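Local structure of [Ribosomal protein bS18]-alanine N-acetyltransferase (Escherichia coli O157:H7, 5ISV) at residues A[18-21]-A[25-28]; A[45-50]-A[73-78]; A[56-61]-A[65-70]; A[100-105]-A[118-123]; A[126-131]-A[136-141]. The protein probably acetylates the N-terminal alanine of ribosomal protein bS18, using acetyl-CoA as the acetyl donor. All coordinates share one frame; numbering follows the deposited sequence. Where two conformers were deposited one is given.

In the fold
Interaction 3 lies nearest the centre of the chain and interaction 4 is the most buried; 1, 2 and 5 sit at the surface. Interactions 2 to 5 all reach one mixed sheet of the GNAT fold. Backbone hydrogen bonds dominate interactions 3 and 5, each a hairpin with a classic beta bulge, whereas interaction 4 joins strands that are not neighbours by apolar packing around Phe-120. Interaction 1 ties a helix to its following loop through one carboxylate, and interaction 2 spans a hairpin turn and a loop by an aromatic edge and a water. Interactions 3 and 4 meet where strands 63-71 and 99-105 pair; interactions 4 and 5 share strand 121-129.

Interaction 1: residues A[18-21]-A[25-28]; sequences IEQR and FPWS
Glu-19, in the last turn of helix 12-22, and Pro-26, in the loop that follows, bring their CA atoms to 5.8 Å of each other. The Glu-19 carboxylate makes the main link. Its CG lies opposite the backbone N (chi1 178°), and a bend at chi2 carries OE2 to the loop backbone. There OE2 accepts the Trp-27 N-H, 2.9 Å from N to OE2, in an almost straight bond (174°) that comes in on the anti side of the carboxylate, 25° out of its plane. Water 1 donates both to Glu-19 OE2 and to Phe-25 O, the latter at 2.8 Å from the water O, and so carries the grip two residues back. Closer to the helix, Glu-19 CG packs 3.8 Å from Pro-26 CB. The end of the Gln-20 side chain comes back to the proline, the two side chains crossing at about a right angle with Gln-20 OE1 3.7 Å from Pro-26 CG, while NE2 bonds to Tyr-16 O. Glu-19 OE2 also bonds to His-23 ND1, and OE1 to Asn-68 ND2 on strand 63-71. So many polar partners fix the rotation of this buried carboxylate and probably help it to stay ionised.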
# COMPACT_ATOMS: atom_id res chain seq x y z
N ILE A 18 6.17 2.68 13.61
CA ILE A 18 6.53 1.61 12.67
C ILE A 18 7.40 2.12 11.51
O ILE A 18 8.41 1.55 11.17
CB ILE A 18 5.26 0.89 12.15
CG1 ILE A 18 4.62 0.11 13.32
CG2 ILE A 18 5.57 -0.04 10.99
CD1 ILE A 18 3.30 -0.54 13.02
N GLU A 19 6.97 3.23 10.95
CA GLU A 19 7.70 3.83 9.84
C GLU A 19 9.20 4.11 10.19
O GLU A 19 10.09 3.82 9.37
CB GLU A 19 6.96 5.09 9.43
CG GLU A 19 7.61 5.88 8.30
CD GLU A 19 7.34 5.32 6.93
OE1 GLU A 19 6.52 4.41 6.79
OE2 GLU A 19 7.96 5.79 5.95
N GLN A 20 9.47 4.62 11.41
CA GLN A 20 10.86 4.84 11.87
C GLN A 20 11.71 3.60 11.99
O GLN A 20 12.93 3.61 11.80
CB GLN A 20 10.87 5.51 13.26
CG GLN A 20 10.15 6.82 13.37
CD GLN A 20 10.30 7.69 12.15
OE1 GLN A 20 11.42 8.10 11.78
NE2 GLN A 20 9.18 7.94 11.47
N ARG A 21 11.05 2.51 12.35
CA ARG A 21 11.71 1.26 12.56
C ARG A 21 11.88 0.53 11.24
O ARG A 21 12.88 -0.14 11.04
CB ARG A 21 10.89 0.45 13.57
CG ARG A 21 10.93 1.03 14.99
CD ARG A 21 9.85 0.44 15.90
NE ARG A 21 9.84 -1.01 15.82
CZ ARG A 21 10.70 -1.82 16.43
NH1 ARG A 21 11.69 -1.34 17.17
NH2 ARG A 21 10.57 -3.13 16.24
N PHE A 25 14.07 5.78 4.67
CA PHE A 25 13.71 7.10 4.14
C PHE A 25 12.30 7.32 4.67
O PHE A 25 11.33 7.33 3.92
CB PHE A 25 13.76 7.13 2.59
CG PHE A 25 15.12 6.83 2.03
CD1 PHE A 25 15.54 5.52 1.87
CD2 PHE A 25 15.97 7.87 1.62
CE1 PHE A 25 16.80 5.25 1.41
CE2 PHE A 25 17.22 7.60 1.11
CZ PHE A 25 17.64 6.28 1.01
N PRO A 26 12.18 7.48 6.00
CA PRO A 26 10.86 7.50 6.56
C PRO A 26 10.10 8.77 6.28
O PRO A 26 10.68 9.85 6.14
CB PRO A 26 11.12 7.40 8.06
CG PRO A 26 12.42 8.07 8.24
CD PRO A 26 13.21 7.63 7.03
N TRP A 27 8.80 8.59 6.19
CA TRP A 27 7.86 9.67 6.25
C TRP A 27 8.00 10.52 7.53
O TRP A 27 8.30 10.01 8.59
CB TRP A 27 6.42 9.10 6.17
CG TRP A 27 5.86 9.00 4.78
CD1 TRP A 27 6.54 9.15 3.60
CD2 TRP A 27 4.50 8.75 4.43
NE1 TRP A 27 5.67 9.03 2.53
CE2 TRP A 27 4.42 8.79 3.01
CE3 TRP A 27 3.35 8.54 5.17
CZ2 TRP A 27 3.24 8.57 2.35
CZ3 TRP A 27 2.20 8.30 4.54
CH2 TRP A 27 2.12 8.37 3.11
N SER A 28 7.80 11.83 7.38
CA SER A 28 7.65 12.75 8.52
C SER A 28 6.24 12.72 9.09
O SER A 28 5.33 12.23 8.44
CB SER A 28 7.95 14.17 8.10
OG SER A 28 6.87 14.68 7.33
O HOH W 1 8.71 6.58 3.30

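Interaction 2: residues A[45-50]-A[73-78]; sequences LTQNGK and PDYQRQ
With chi1 at -179° and the chain extended beyond CG, Gln-47 reaches across to Tyr-75, whose own CG is anti to the carbonyl carbon (chi1 -53°) and so turns the ring toward the hairpin end. The amide meets the ring at its edge: Gln-47 OE1 lies near the ring plane, 3.4 Å from Tyr-75 CE2 and 3.5 Å from Tyr-75 CD2, with amide and ring planes 76° apart. The carbonyl oxygen therefore faces aromatic C-H groups, while Gln-47 NE2 is bonded to Asn-2 OD1, which anchors the amide. Water 2, also in the ring plane, joins the two segments, donating to Gln-47 O at 2.8 Å and hydrogen-bonding to Tyr-75 OH at 2.6 Å, both measured from the water O. Beside the hydroxyl, Lys-50 CB approaches Tyr-75 OH to 3.8 Å before the lysine chain bends off. Paired backbone bonds between Gln-47 and Lys-50 close the type I' turn of a two-residue beta hairpin linking strands 43-47 and 50-60. On the other side, Tyr-75 to Gln-78 form a type II turn; Gln-76 to Gln-78 fit the start of the Q/R-X-X-G-X-G/A signature with which GNAT enzymes bind the acetyl-CoA pyrophosphate.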
# COMPACT_ATOMS: atom_id res chain seq x y z
N LEU A 45 -2.90 -3.48 10.67
CA LEU A 45 -2.98 -4.89 11.14
C LEU A 45 -2.33 -4.90 12.51
O LEU A 45 -1.22 -4.42 12.72
CB LEU A 45 -2.24 -5.80 10.17
CG LEU A 45 -2.34 -7.30 10.47
CD1 LEU A 45 -2.23 -8.14 9.23
CD2 LEU A 45 -1.31 -7.76 11.51
N THR A 46 -3.05 -5.46 13.49
CA THR A 46 -2.56 -5.53 14.86
C THR A 46 -2.35 -7.03 15.16
O THR A 46 -3.15 -7.87 14.76
CB THR A 46 -3.57 -4.92 15.82
OG1 THR A 46 -4.80 -5.62 15.72
CG2 THR A 46 -3.81 -3.48 15.64
N GLN A 47 -1.23 -7.33 15.79
CA GLN A 47 -0.93 -8.70 16.26
C GLN A 47 -0.81 -8.61 17.77
O GLN A 47 0.02 -7.87 18.33
CB GLN A 47 0.37 -9.22 15.68
CG GLN A 47 0.63 -10.64 16.18
CD GLN A 47 1.83 -11.26 15.52
OE1 GLN A 47 2.87 -11.44 16.17
NE2 GLN A 47 1.69 -11.64 14.28
N ASN A 48 -1.60 -9.44 18.46
CA ASN A 48 -1.60 -9.54 19.92
C ASN A 48 -1.53 -8.18 20.60
O ASN A 48 -0.71 -7.92 21.50
CB ASN A 48 -0.49 -10.48 20.31
CG ASN A 48 -0.71 -11.89 19.75
OD1 ASN A 48 -1.86 -12.34 19.53
ND2 ASN A 48 0.37 -12.59 19.50
N GLY A 49 -2.43 -7.30 20.12
CA GLY A 49 -2.67 -6.02 20.73
C GLY A 49 -1.78 -4.89 20.29
O GLY A 49 -2.04 -3.72 20.68
N LYS A 50 -0.76 -5.18 19.49
CA LYS A 50 0.18 -4.15 19.06
C LYS A 50 0.05 -3.95 17.55
O LYS A 50 -0.05 -4.92 16.76
CB LYS A 50 1.62 -4.61 19.36
CG LYS A 50 1.84 -4.97 20.83
CD LYS A 50 1.69 -3.75 21.70
CE LYS A 50 1.99 -4.11 23.14
NZ LYS A 50 2.20 -2.87 23.91
N PRO A 73 9.70 -4.29 11.82
CA PRO A 73 10.71 -5.35 11.61
C PRO A 73 10.64 -6.56 12.55
O PRO A 73 11.15 -7.62 12.18
CB PRO A 73 12.06 -4.62 11.78
CG PRO A 73 11.75 -3.28 12.35
CD PRO A 73 10.32 -2.96 12.02
N ASP A 74 9.97 -6.43 13.70
CA ASP A 74 9.71 -7.57 14.61
C ASP A 74 8.70 -8.56 14.05
O ASP A 74 8.52 -9.64 14.64
CB ASP A 74 9.14 -7.07 15.94
CG ASP A 74 10.18 -6.43 16.82
OD1 ASP A 74 11.39 -6.50 16.52
OD2 ASP A 74 9.76 -5.88 17.86
N TYR A 75 8.04 -8.21 12.96
CA TYR A 75 6.96 -8.96 12.38
C TYR A 75 7.19 -9.35 10.90
O TYR A 75 6.24 -9.74 10.23
CB TYR A 75 5.62 -8.24 12.64
CG TYR A 75 5.32 -7.87 14.13
CD1 TYR A 75 5.75 -6.66 14.70
CD2 TYR A 75 4.56 -8.70 14.92
CE1 TYR A 75 5.46 -6.31 16.03
CE2 TYR A 75 4.25 -8.36 16.25
CZ TYR A 75 4.69 -7.16 16.81
OH TYR A 75 4.36 -6.92 18.19
N GLN A 76 8.45 -9.38 10.46
CA GLN A 76 8.79 -9.73 9.07
C GLN A 76 8.65 -11.24 8.76
O GLN A 76 8.83 -12.08 9.62
CB GLN A 76 10.21 -9.33 8.75
CG GLN A 76 10.37 -7.83 8.56
CD GLN A 76 11.80 -7.33 8.38
OE1 GLN A 76 11.99 -6.19 7.92
NE2 GLN A 76 12.82 -8.13 8.76
N ARG A 77 8.33 -11.55 7.51
CA ARG A 77 8.18 -12.91 6.98
C ARG A 77 7.03 -13.67 7.64
O ARG A 77 7.02 -14.91 7.62
CB ARG A 77 9.51 -13.69 7.00
CG ARG A 77 10.69 -13.04 6.25
CD ARG A 77 11.91 -13.96 6.17
NE ARG A 77 12.41 -14.51 7.47
CZ ARG A 77 13.37 -13.94 8.20
NH1 ARG A 77 13.92 -12.77 7.83
NH2 ARG A 77 13.80 -14.50 9.31
N GLN A 78 6.06 -12.94 8.19
CA GLN A 78 4.92 -13.54 8.88
C GLN A 78 3.66 -13.41 8.06
O GLN A 78 2.56 -13.60 8.57
CB GLN A 78 4.70 -12.89 10.22
CG GLN A 78 5.89 -13.10 11.12
CD GLN A 78 6.18 -14.57 11.33
OE1 GLN A 78 7.29 -15.03 11.10
NE2 GLN A 78 5.16 -15.30 11.77
O HOH W 2 2.53 -8.17 19.46

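Interaction 3: residues A[56-61]-A[65-70]; sequences ITQVVL and TLFNIA
Backbone hydrogen bonds between Ile-56 and Asn-68, and between Gln-58 and Thr-65, hold the antiparallel hairpin together. Ile-56 N donates to Asn-68 O at 2.8 Å, nearly straight (173°). Gln-58 N gives to Thr-65 O at 2.9 Å, and Thr-65 N returns to Gln-58 O at 2.8 Å. Between these hydrogen-bonded pairs the register slips by one in a classic beta bulge: Phe-67 and Asn-68 both face Ile-56, whose O takes Phe-67 N at 2.8 Å and, weakly, Asn-68 N at 3.4 Å. A CA-H...O contact from Thr-57 CA to Thr-65 O, 3.3 Å long, adds to the non-hydrogen-bonded pair Thr-57 with Leu-66.

Side-chain packing differs on the two faces. On that of Thr-57 and Leu-66, the threonine hydroxyl OG1 touches the leucine methyl CD1 at 3.5 Å. On the other, the extended Gln-58 chain crosses the Phe-67 side chain at a slant, Gln-58 OE1 lying 3.7 Å from Phe-67 CZ, with amide and ring planes 44° apart.

A bulge in this strand is a hallmark of the GNAT fold, and just beyond it come Ile-69 and Ala-70, predicted to bind acetyl-CoA. Strand 63-71 pairs onward through Leu-66 with Trp-101 of parallel strand 99-105. Helix 80-94 packs on Thr-57, Val-59 and Ile-69, while Trp-27, in the loop before helix 29-34, touches Ile-56, Phe-67 and Asn-68.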
# COMPACT_ATOMS: atom_id res chain seq x y z
N ILE A 56 -1.48 2.83 3.59
CA ILE A 56 -2.09 4.17 3.34
C ILE A 56 -2.44 4.21 1.85
O ILE A 56 -1.53 4.12 1.00
CB ILE A 56 -1.09 5.26 3.67
CG1 ILE A 56 -0.46 5.18 5.03
CG2 ILE A 56 -1.69 6.66 3.44
CD1 ILE A 56 -1.43 5.27 6.16
N THR A 57 -3.73 4.38 1.56
CA THR A 57 -4.20 4.32 0.17
C THR A 57 -5.18 5.45 -0.09
O THR A 57 -6.10 5.65 0.69
CB THR A 57 -4.92 2.98 -0.11
OG1 THR A 57 -4.03 1.90 0.16
CG2 THR A 57 -5.42 2.84 -1.56
N GLN A 58 -4.96 6.21 -1.21
CA GLN A 58 -5.89 7.24 -1.59
C GLN A 58 -6.76 6.65 -2.68
O GLN A 58 -6.23 6.00 -3.58
CB GLN A 58 -5.07 8.45 -2.16
CG GLN A 58 -5.78 9.77 -2.25
CD GLN A 58 -4.88 10.76 -2.99
OE1 GLN A 58 -4.07 11.47 -2.40
NE2 GLN A 58 -4.85 10.60 -4.27
N VAL A 59 -8.07 6.86 -2.61
CA VAL A 59 -9.00 6.45 -3.65
C VAL A 59 -9.61 7.70 -4.27
O VAL A 59 -10.27 8.47 -3.58
CB VAL A 59 -10.13 5.55 -3.09
CG1 VAL A 59 -11.04 5.07 -4.21
CG2 VAL A 59 -9.55 4.34 -2.34
N VAL A 60 -9.35 7.88 -5.57
CA VAL A 60 -9.86 9.03 -6.35
C VAL A 60 -10.73 8.46 -7.46
O VAL A 60 -10.24 7.71 -8.32
CB VAL A 60 -8.68 9.83 -6.94
CG1 VAL A 60 -9.24 10.99 -7.69
CG2 VAL A 60 -7.73 10.33 -5.86
N LEU A 61 -12.02 8.75 -7.41
CA LEU A 61 -13.02 8.09 -8.29
C LEU A 61 -12.90 6.54 -8.16
O LEU A 61 -12.94 6.04 -7.06
CB LEU A 61 -12.89 8.61 -9.75
CG LEU A 61 -12.92 10.13 -9.86
CD1 LEU A 61 -12.70 10.52 -11.31
CD2 LEU A 61 -14.27 10.68 -9.39
N THR A 65 -4.52 4.44 -5.17
CA THR A 65 -3.09 4.52 -5.18
C THR A 65 -2.56 4.26 -3.77
O THR A 65 -2.91 4.97 -2.84
CB THR A 65 -2.63 5.90 -5.67
OG1 THR A 65 -3.09 6.07 -7.02
CG2 THR A 65 -1.15 5.99 -5.67
N LEU A 66 -1.65 3.29 -3.67
CA LEU A 66 -0.98 2.96 -2.40
C LEU A 66 0.15 3.99 -2.20
O LEU A 66 1.11 4.04 -3.00
CB LEU A 66 -0.41 1.54 -2.45
CG LEU A 66 0.25 1.04 -1.17
CD1 LEU A 66 -0.75 0.81 -0.05
CD2 LEU A 66 1.03 -0.23 -1.51
N PHE A 67 0.02 4.85 -1.20
CA PHE A 67 1.01 5.86 -0.89
C PHE A 67 2.14 5.29 -0.02
O PHE A 67 3.26 5.79 -0.09
CB PHE A 67 0.38 7.11 -0.26
CG PHE A 67 -0.02 8.16 -1.28
CD1 PHE A 67 -1.10 7.94 -2.14
CD2 PHE A 67 0.72 9.31 -1.42
CE1 PHE A 67 -1.44 8.85 -3.14
CE2 PHE A 67 0.36 10.27 -2.38
CZ PHE A 67 -0.73 10.04 -3.21
N ASN A 68 1.83 4.29 0.85
CA ASN A 68 2.84 3.75 1.73
C ASN A 68 2.31 2.47 2.37
O ASN A 68 1.13 2.38 2.60
CB ASN A 68 3.17 4.76 2.84
CG ASN A 68 4.49 4.46 3.54
OD1 ASN A 68 5.25 3.60 3.14
ND2 ASN A 68 4.76 5.19 4.61
N ILE A 69 3.24 1.55 2.61
CA ILE A 69 2.92 0.35 3.40
C ILE A 69 4.18 0.02 4.14
O ILE A 69 5.27 0.20 3.65
CB ILE A 69 2.46 -0.81 2.48
CG1 ILE A 69 1.99 -2.05 3.29
CG2 ILE A 69 3.54 -1.17 1.45
CD1 ILE A 69 1.23 -3.08 2.46
N ALA A 70 4.02 -0.49 5.38
CA ALA A 70 5.17 -0.92 6.19
C ALA A 70 4.74 -2.01 7.13
O ALA A 70 3.60 -2.05 7.59
CB ALA A 70 5.79 0.22 7.01

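Interaction 4: residues A[100-105]-A[118-123]; sequences LWLEVR and LGFNEA
Leu-100 O lies against Phe-120 CE2 at 3.6 Å, a polar atom beside a ring C-H in a contact that has no polar bond between its segments; the backbone of Leu-100 pairs instead with Leu-144 of strand 136-145. Leu-102 places CD2 over one ring face, a CH-pi contact 4.0 Å from CD2 to the Phe-120 centroid and 29° off the ring normal. Its chi1 of 61°, with CG between the backbone N and the carbonyl carbon, turns this methyl toward the ring. Leu-100 reaches the ring end, CD2 to Phe-120 CZ being 3.7 Å.

The two strands are not neighbours in the sheet: strand 136-145 runs between 99-105 and 121-129, an order characteristic of GNAT enzymes. Helix 109-117 connects them and ends in a Schellman motif at Gly-119, whose phi is positive, just before Phe-120.

On the other face of the sheet from Leu-100 and Leu-102, the Trp-101 indole brings CZ3 within 3.8 Å of Ala-123 CB. The Phe-120 ring also meets that of Tyr-115, the predicted proton donor, and Leu-102 lies close to the same tyrosine.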
# COMPACT_ATOMS: atom_id res chain seq x y z
N LEU A 100 -5.62 -0.63 -8.75
CA LEU A 100 -4.76 -0.20 -7.65
C LEU A 100 -3.34 -0.01 -8.21
O LEU A 100 -2.78 -0.91 -8.82
CB LEU A 100 -4.78 -1.24 -6.52
CG LEU A 100 -3.77 -1.06 -5.39
CD1 LEU A 100 -4.03 0.24 -4.62
CD2 LEU A 100 -3.89 -2.23 -4.41
N TRP A 101 -2.75 1.13 -7.90
CA TRP A 101 -1.40 1.51 -8.34
C TRP A 101 -0.47 1.64 -7.14
O TRP A 101 -0.88 2.03 -6.06
CB TRP A 101 -1.46 2.93 -8.99
CG TRP A 101 -2.30 2.99 -10.17
CD1 TRP A 101 -3.67 3.13 -10.22
CD2 TRP A 101 -1.86 2.88 -11.52
NE1 TRP A 101 -4.09 3.09 -11.52
CE2 TRP A 101 -3.00 2.93 -12.34
CE3 TRP A 101 -0.60 2.72 -12.12
CZ2 TRP A 101 -2.92 2.89 -13.74
CZ3 TRP A 101 -0.53 2.66 -13.54
CH2 TRP A 101 -1.67 2.73 -14.31
N LEU A 102 0.79 1.35 -7.36
CA LEU A 102 1.84 1.60 -6.35
C LEU A 102 3.15 1.89 -7.01
O LEU A 102 3.31 1.68 -8.22
CB LEU A 102 2.00 0.41 -5.36
CG LEU A 102 2.42 -0.94 -5.95
CD1 LEU A 102 3.92 -1.08 -6.22
CD2 LEU A 102 2.00 -2.07 -5.00
N GLU A 103 4.10 2.37 -6.22
CA GLU A 103 5.44 2.67 -6.69
C GLU A 103 6.43 1.95 -5.76
O GLU A 103 6.21 1.94 -4.53
CB GLU A 103 5.65 4.17 -6.57
CG GLU A 103 6.27 4.82 -7.75
CD GLU A 103 6.12 6.33 -7.75
OE1 GLU A 103 6.05 6.94 -6.67
OE2 GLU A 103 6.08 6.91 -8.84
N VAL A 104 7.46 1.34 -6.31
CA VAL A 104 8.42 0.59 -5.52
C VAL A 104 9.82 0.85 -6.02
O VAL A 104 10.07 0.90 -7.22
CB VAL A 104 8.04 -0.93 -5.50
CG1 VAL A 104 7.92 -1.51 -6.88
CG2 VAL A 104 9.03 -1.77 -4.69
N ARG A 105 10.76 1.04 -5.11
CA ARG A 105 12.18 1.11 -5.44
C ARG A 105 12.63 -0.12 -6.20
O ARG A 105 12.35 -1.25 -5.79
CB ARG A 105 12.99 1.27 -4.15
CG ARG A 105 12.90 2.66 -3.60
CD ARG A 105 13.28 2.77 -2.15
NE ARG A 105 13.33 4.14 -1.69
CZ ARG A 105 14.37 4.96 -1.81
NH1 ARG A 105 15.50 4.55 -2.38
NH2 ARG A 105 14.28 6.21 -1.36
N LEU A 118 0.58 -11.29 -6.59
CA LEU A 118 -0.76 -10.80 -6.35
C LEU A 118 -1.49 -10.29 -7.58
O LEU A 118 -2.65 -9.88 -7.47
CB LEU A 118 -0.74 -9.70 -5.28
CG LEU A 118 -0.28 -10.10 -3.88
CD1 LEU A 118 -0.13 -8.90 -2.98
CD2 LEU A 118 -1.26 -11.09 -3.26
N GLY A 119 -0.81 -10.28 -8.72
CA GLY A 119 -1.41 -9.87 -10.00
C GLY A 119 -0.94 -8.53 -10.51
O GLY A 119 -1.41 -8.09 -11.58
N PHE A 120 -0.04 -7.85 -9.80
CA PHE A 120 0.46 -6.53 -10.29
C PHE A 120 1.35 -6.70 -11.54
O PHE A 120 2.11 -7.65 -11.61
CB PHE A 120 1.26 -5.80 -9.22
CG PHE A 120 0.43 -5.16 -8.12
CD1 PHE A 120 0.00 -5.90 -7.00
CD2 PHE A 120 0.14 -3.79 -8.14
CE1 PHE A 120 -0.72 -5.28 -6.01
CE2 PHE A 120 -0.58 -3.20 -7.14
CZ PHE A 120 -1.00 -3.93 -6.06
N ASN A 121 1.25 -5.74 -12.47
CA ASN A 121 2.06 -5.70 -13.69
C ASN A 121 2.88 -4.42 -13.61
O ASN A 121 2.35 -3.41 -13.17
CB ASN A 121 1.18 -5.60 -14.93
CG ASN A 121 0.06 -6.63 -14.94
OD1 ASN A 121 0.31 -7.82 -15.07
ND2 ASN A 121 -1.19 -6.17 -14.78
N GLU A 122 4.12 -4.44 -14.06
CA GLU A 122 4.89 -3.19 -14.28
C GLU A 122 4.19 -2.34 -15.35
O GLU A 122 3.97 -2.84 -16.45
CB GLU A 122 6.31 -3.52 -14.74
CG GLU A 122 7.18 -2.31 -15.03
CD GLU A 122 8.58 -2.70 -15.47
OE1 GLU A 122 9.29 -3.33 -14.66
OE2 GLU A 122 8.96 -2.40 -16.62
N ALA A 123 3.86 -1.10 -15.03
CA ALA A 123 3.21 -0.19 -15.95
C ALA A 123 4.27 0.67 -16.60
O ALA A 123 4.22 0.90 -17.78
CB ALA A 123 2.18 0.67 -15.22

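Interaction 5: residues A[126-131]-A[136-141]; sequences RRNYYP and REDAII
A classic beta bulge, with Tyr-129 and Tyr-130 both facing Glu-137, shapes the antiparallel hairpin of strands 121-129 and 136-145. Tyr-130 N donates to Glu-137 O at 2.9 Å, and Glu-137 N to Tyr-130 O at 2.8 Å. A type II turn from Arg-126 to Tyr-129 runs into the bulge; at its start Arg-126 N bonds to Ala-139 O at 2.9 Å. Side chains secure the turn. Asp-138 OD1 takes Asn-128 N at 2.8 Å on its anti side. Arg-136, bent at chi3 (74°), curls over: NE gives a 2.7 Å bond to Asn-128 O in the guanidinium plane, while NH1 reaches Tyr-129 O at 3.1 Å from above the carbonyl plane, and one guanidinium face lies against Pro-131 N. Tyr-130 CE2 packs 3.4 Å from Ala-139 CB, with Tyr-129 CB on the same methyl. Strand 136-145 pairs on its other edge with strand 99-105, where Ile-140 bonds to Val-104, and two salt bridges, Arg-126 with Glu-103 and Glu-137, which also bonds to Ser-107 OG, with Arg-105, fasten the hairpin to that strand.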
# COMPACT_ATOMS: atom_id res chain seq x y z
N ARG A 126 10.44 4.88 -13.69
CA ARG A 126 10.84 6.30 -13.58
C ARG A 126 12.31 6.32 -13.27
O ARG A 126 12.71 5.94 -12.17
CB ARG A 126 10.04 6.99 -12.49
CG ARG A 126 8.56 6.70 -12.60
CD ARG A 126 7.79 7.43 -11.54
NE ARG A 126 7.72 8.84 -11.90
CZ ARG A 126 7.04 9.76 -11.25
NH1 ARG A 126 6.33 9.48 -10.15
NH2 ARG A 126 7.09 11.00 -11.73
N ARG A 127 13.14 6.66 -14.26
CA ARG A 127 14.58 6.63 -14.11
C ARG A 127 15.05 7.53 -12.99
O ARG A 127 14.72 8.71 -12.93
CB ARG A 127 15.28 7.04 -15.44
CG ARG A 127 16.80 6.85 -15.44
CD ARG A 127 17.49 7.26 -16.75
NE ARG A 127 18.94 7.29 -16.56
CZ ARG A 127 19.83 7.77 -17.44
NH1 ARG A 127 19.43 8.30 -18.60
NH2 ARG A 127 21.12 7.74 -17.14
N ASN A 128 15.83 6.97 -12.06
CA ASN A 128 16.51 7.74 -11.01
C ASN A 128 15.54 8.57 -10.13
O ASN A 128 15.93 9.63 -9.60
CB ASN A 128 17.62 8.62 -11.62
CG ASN A 128 18.81 7.78 -12.03
OD1 ASN A 128 19.10 6.75 -11.42
ND2 ASN A 128 19.50 8.20 -13.05
N TYR A 129 14.31 8.05 -9.96
CA TYR A 129 13.26 8.75 -9.22
C TYR A 129 13.57 8.92 -7.74
O TYR A 129 13.18 9.91 -7.12
CB TYR A 129 11.90 8.07 -9.42
CG TYR A 129 10.78 8.83 -8.77
CD1 TYR A 129 10.31 10.00 -9.41
CD2 TYR A 129 10.27 8.48 -7.52
CE1 TYR A 129 9.30 10.75 -8.86
CE2 TYR A 129 9.26 9.24 -6.95
CZ TYR A 129 8.79 10.38 -7.60
OH TYR A 129 7.78 11.07 -7.03
N TYR A 130 14.21 7.92 -7.14
CA TYR A 130 14.41 7.89 -5.72
C TYR A 130 15.84 8.16 -5.36
O TYR A 130 16.74 7.62 -6.01
CB TYR A 130 14.01 6.52 -5.10
CG TYR A 130 12.51 6.28 -5.00
CD1 TYR A 130 11.73 7.06 -4.16
CD2 TYR A 130 11.87 5.29 -5.75
CE1 TYR A 130 10.36 6.89 -4.05
CE2 TYR A 130 10.48 5.11 -5.63
CZ TYR A 130 9.73 5.92 -4.79
OH TYR A 130 8.36 5.72 -4.72
N PRO A 131 16.08 8.85 -4.23
CA PRO A 131 17.44 8.92 -3.71
C PRO A 131 17.84 7.62 -3.02
O PRO A 131 17.01 6.92 -2.43
CB PRO A 131 17.37 10.05 -2.68
CG PRO A 131 16.00 9.92 -2.14
CD PRO A 131 15.13 9.55 -3.33
N ARG A 136 21.22 7.47 -6.84
CA ARG A 136 19.78 7.42 -7.20
C ARG A 136 19.36 6.03 -7.71
O ARG A 136 20.20 5.25 -8.15
CB ARG A 136 19.45 8.52 -8.20
CG ARG A 136 19.76 9.92 -7.65
CD ARG A 136 18.90 10.97 -8.26
NE ARG A 136 17.51 10.98 -7.80
CZ ARG A 136 17.05 11.52 -6.67
NH1 ARG A 136 15.74 11.50 -6.45
NH2 ARG A 136 17.85 12.04 -5.75
N GLU A 137 18.07 5.69 -7.60
CA GLU A 137 17.55 4.43 -8.15
C GLU A 137 16.18 4.64 -8.76
O GLU A 137 15.45 5.60 -8.42
CB GLU A 137 17.53 3.30 -7.09
CG GLU A 137 16.43 3.35 -6.03
CD GLU A 137 16.39 2.09 -5.17
OE1 GLU A 137 16.15 2.25 -3.96
OE2 GLU A 137 16.55 0.98 -5.70
N ASP A 138 15.84 3.75 -9.68
CA ASP A 138 14.58 3.82 -10.38
C ASP A 138 13.41 3.48 -9.46
O ASP A 138 13.54 2.72 -8.46
CB ASP A 138 14.57 2.86 -11.57
CG ASP A 138 15.62 3.19 -12.65
OD1 ASP A 138 16.32 4.24 -12.62
OD2 ASP A 138 15.77 2.33 -13.54
N ALA A 139 12.27 4.04 -9.81
CA ALA A 139 10.96 3.64 -9.30
C ALA A 139 10.29 2.77 -10.33
O ALA A 139 10.40 3.00 -11.53
CB ALA A 139 10.12 4.86 -9.03
N ILE A 140 9.63 1.71 -9.88
CA ILE A 140 8.80 0.88 -10.75
C ILE A 140 7.39 1.21 -10.37
O ILE A 140 7.03 1.08 -9.18
CB ILE A 140 9.03 -0.65 -10.54
CG1 ILE A 140 10.51 -1.01 -10.59
CG2 ILE A 140 8.22 -1.44 -11.56
CD1 ILE A 140 11.21 -0.66 -11.87
N ILE A 141 6.57 1.61 -11.31
CA ILE A 141 5.16 1.85 -11.11
C ILE A 141 4.47 0.56 -11.50
O ILE A 141 4.67 0.04 -12.60
CB ILE A 141 4.63 3.02 -11.98
CG1 ILE A 141 5.22 4.33 -11.49
CG2 ILE A 141 3.12 3.15 -11.83
CD1 ILE A 141 6.68 4.35 -11.17
O HOH W 3 21.47 5.61 -11.15
O HOH W 4 19.08 4.25 -12.80